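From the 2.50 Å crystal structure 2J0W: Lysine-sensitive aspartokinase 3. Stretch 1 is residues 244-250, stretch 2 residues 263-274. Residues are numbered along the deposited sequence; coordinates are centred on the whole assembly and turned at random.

Stretch 1 (244-250) AFAEAAE
Stretch 2 263-274: TLLPAVRSDIPV

A single aromatic side chain, Phe 245, carries most of this contact: standing in the first turn of its helix, it touches Leu 264, Ala 267, Val 268, Asp 271, Ile 272 and Pro 273, and no hydrogen bond joins the two stretches. The packing is mainly apolar and small, burying 328 Å² summed over both sides, of which Phe 245 alone contributes 135 Å².

The helix of residues 245-250 runs nearly antiparallel to that of 264-270, with 169° between their N-to-C directions and a closest axial approach of 10.4 Å. The register is set by two pairs: the CA atoms of Phe 245 and Val 268 lie 6.6 Å apart, and those of Ala 249 and Leu 264 lie 6.0 Å apart. One turn along the first helix thus matches one turn back along the second.

Phe 245 points its CA-to-CB bond toward the second stretch, with chi1 at -72° (m) and chi2 at -36°. Val 268 CA and Ala 267 C lie over one face of the ring, and Phe 245 CE1 comes to 3.6 Å from Ala 267 CB. At the ring edge, near its plane, Phe 245 CZ is 4.0 Å from Ile 272 O and Phe 245 CE2 is 4.2 Å from Asp 271 OD2. Nearer the backbone, Phe 245 CB meets CG2 of Val 268 (chi1 172°, t) at 3.7 Å.

Leu 264, in the mt rotamer (chi1 -55°, chi2 173°), fills the other end of the contact. Leu 264 CD1 lies 3.8 Å from Ala 248 CB and 3.9 Å from Ala 249 CB, and approaches the backbone more closely, at 3.7 Å from Ala 248 C and 3.2 Å from Ala 249 N. The CD2 atom of Leu 264 reaches back to Phe 245 CD1 at 4.2 Å, obliquely to the ring.

Hydrogen bonds within each stretch define the local backbone. Ala 244, extended at phi/psi -106/157, occupies the N-cap position; Ala 244 O accepts from Ala 248 N at 3.0 Å, and Ala 244 N donates to the side-chain atom Glu 247 OE1 at 3.3 Å. Phe 245 O accepts from Ala 249 N at 2.5 Å. In the second helix, Val 268 N donates to Leu 264 O at 2.7 Å. Asp 271 then leaves helical geometry with positive phi (52/45), Ile 272 N donates to Ala 267 O at 3.1 Å, and Ile 272 O lies beside the phenyl edge. Ile 272 (-99/97) and Pro 273 (-51/149) continue in extended conformations.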

# COMPACT_ATOMS: atom_id res chain seq x y z
N ALA A 244 20.07 -7.74 15.04
CA ALA A 244 18.93 -8.58 15.44
C ALA A 244 18.12 -9.13 14.27
O ALA A 244 18.11 -8.56 13.16
CB ALA A 244 18.00 -7.81 16.38
N PHE A 245 17.43 -10.24 14.55
CA PHE A 245 16.60 -10.96 13.58
C PHE A 245 15.79 -10.12 12.59
O PHE A 245 16.08 -10.12 11.39
CB PHE A 245 15.67 -11.92 14.31
CG PHE A 245 16.38 -13.11 14.89
CD1 PHE A 245 17.46 -13.68 14.22
CD2 PHE A 245 15.94 -13.69 16.08
CE1 PHE A 245 18.09 -14.80 14.72
CE2 PHE A 245 16.57 -14.82 16.59
CZ PHE A 245 17.64 -15.39 15.91
N ALA A 246 14.77 -9.42 13.08
CA ALA A 246 13.94 -8.64 12.17
C ALA A 246 14.75 -7.64 11.37
O ALA A 246 14.48 -7.43 10.19
CB ALA A 246 12.82 -7.94 12.94
N GLU A 247 15.75 -7.02 11.99
CA GLU A 247 16.56 -6.07 11.24
C GLU A 247 17.12 -6.73 10.00
O GLU A 247 16.86 -6.31 8.88
CB GLU A 247 17.73 -5.57 12.08
CG GLU A 247 17.41 -4.41 12.97
CD GLU A 247 18.56 -4.08 13.88
OE1 GLU A 247 18.71 -4.76 14.91
OE2 GLU A 247 19.32 -3.15 13.54
N ALA A 248 17.90 -7.77 10.23
CA ALA A 248 18.55 -8.54 9.17
C ALA A 248 17.54 -9.24 8.28
O ALA A 248 17.70 -9.27 7.06
CB ALA A 248 19.47 -9.56 9.80
N ALA A 249 16.52 -9.81 8.91
CA ALA A 249 15.47 -10.52 8.20
C ALA A 249 15.02 -9.63 7.06
O ALA A 249 14.89 -10.09 5.92
CB ALA A 249 14.31 -10.78 9.13
N GLU A 250 14.80 -8.36 7.37
CA GLU A 250 14.36 -7.40 6.38
C GLU A 250 15.47 -7.00 5.41
O GLU A 250 15.19 -6.63 4.27
CB GLU A 250 13.76 -6.16 7.06
CG GLU A 250 12.28 -6.32 7.42
CD GLU A 250 11.61 -5.03 7.89
OE1 GLU A 250 11.97 -3.95 7.37
OE2 GLU A 250 10.72 -5.10 8.77
N THR A 263 16.22 -17.62 5.41
CA THR A 263 17.14 -18.21 6.39
C THR A 263 16.67 -18.01 7.82
O THR A 263 16.52 -18.97 8.58
CB THR A 263 18.54 -17.59 6.29
OG1 THR A 263 18.93 -17.47 4.91
CG2 THR A 263 19.53 -18.46 7.04
N LEU A 264 16.42 -16.75 8.18
CA LEU A 264 16.01 -16.37 9.53
C LEU A 264 14.64 -16.85 10.04
O LEU A 264 14.38 -16.78 11.24
CB LEU A 264 16.13 -14.85 9.68
CG LEU A 264 17.55 -14.32 9.34
CD1 LEU A 264 17.60 -12.78 9.33
CD2 LEU A 264 18.54 -14.89 10.34
N LEU A 265 13.77 -17.33 9.15
CA LEU A 265 12.47 -17.81 9.62
C LEU A 265 12.69 -18.86 10.69
O LEU A 265 12.10 -18.80 11.77
CB LEU A 265 11.65 -18.40 8.48
CG LEU A 265 10.97 -17.42 7.53
CD1 LEU A 265 10.17 -18.23 6.48
CD2 LEU A 265 10.06 -16.47 8.32
N PRO A 266 13.51 -19.88 10.41
CA PRO A 266 13.71 -20.88 11.46
C PRO A 266 14.46 -20.25 12.63
O PRO A 266 14.22 -20.58 13.79
CB PRO A 266 14.53 -21.97 10.75
CG PRO A 266 14.08 -21.86 9.33
CD PRO A 266 14.05 -20.36 9.12
N ALA A 267 15.38 -19.34 12.31
CA ALA A 267 16.17 -18.66 13.33
C ALA A 267 15.26 -18.04 14.39
O ALA A 267 15.44 -18.26 15.58
CB ALA A 267 17.03 -17.58 12.69
N VAL A 268 14.29 -17.26 13.92
CA VAL A 268 13.33 -16.60 14.79
C VAL A 268 12.46 -17.62 15.52
O VAL A 268 12.22 -17.50 16.72
CB VAL A 268 12.41 -15.65 13.99
CG1 VAL A 268 11.30 -15.12 14.89
CG2 VAL A 268 13.21 -14.51 13.42
N ARG A 269 11.98 -18.61 14.79
CA ARG A 269 11.12 -19.62 15.38
C ARG A 269 11.75 -20.44 16.51
O ARG A 269 11.03 -20.97 17.35
CB ARG A 269 10.61 -20.58 14.31
CG ARG A 269 9.70 -19.92 13.29
CD ARG A 269 8.78 -20.95 12.71
NE ARG A 269 9.49 -22.05 12.05
CZ ARG A 269 9.83 -22.05 10.77
NH1 ARG A 269 9.54 -21.01 9.99
NH2 ARG A 269 10.46 -23.10 10.26
N SER A 270 13.08 -20.54 16.53
CA SER A 270 13.77 -21.31 17.57
C SER A 270 14.90 -20.56 18.27
O SER A 270 15.68 -21.15 19.03
CB SER A 270 14.31 -22.62 16.99
OG SER A 270 13.26 -23.56 16.82
N ASP A 271 14.98 -19.26 18.03
CA ASP A 271 15.99 -18.41 18.66
C ASP A 271 17.41 -18.96 18.50
O ASP A 271 18.19 -18.98 19.45
CB ASP A 271 15.64 -18.25 20.14
CG ASP A 271 16.28 -17.01 20.75
OD1 ASP A 271 17.31 -17.15 21.45
OD2 ASP A 271 15.75 -15.90 20.53
N ILE A 272 17.74 -19.40 17.28
CA ILE A 272 19.07 -19.94 17.00
C ILE A 272 19.93 -18.88 16.33
O ILE A 272 19.88 -18.67 15.12
CB ILE A 272 18.99 -21.18 16.10
CG1 ILE A 272 18.19 -22.29 16.81
CG2 ILE A 272 20.40 -21.67 15.78
CD1 ILE A 272 17.99 -23.56 15.98
N PRO A 273 20.75 -18.19 17.13
CA PRO A 273 21.62 -17.14 16.60
C PRO A 273 22.42 -17.66 15.40
O PRO A 273 22.74 -18.84 15.33
CB PRO A 273 22.50 -16.78 17.80
CG PRO A 273 22.61 -18.07 18.52
CD PRO A 273 21.19 -18.61 18.47
N VAL A 274 22.73 -16.76 14.46
CA VAL A 274 23.44 -17.11 13.24
C VAL A 274 24.69 -16.24 13.08
O VAL A 274 24.62 -15.03 13.23
CB VAL A 274 22.51 -16.90 11.99
CG1 VAL A 274 23.29 -17.05 10.70
CG2 VAL A 274 21.36 -17.89 12.03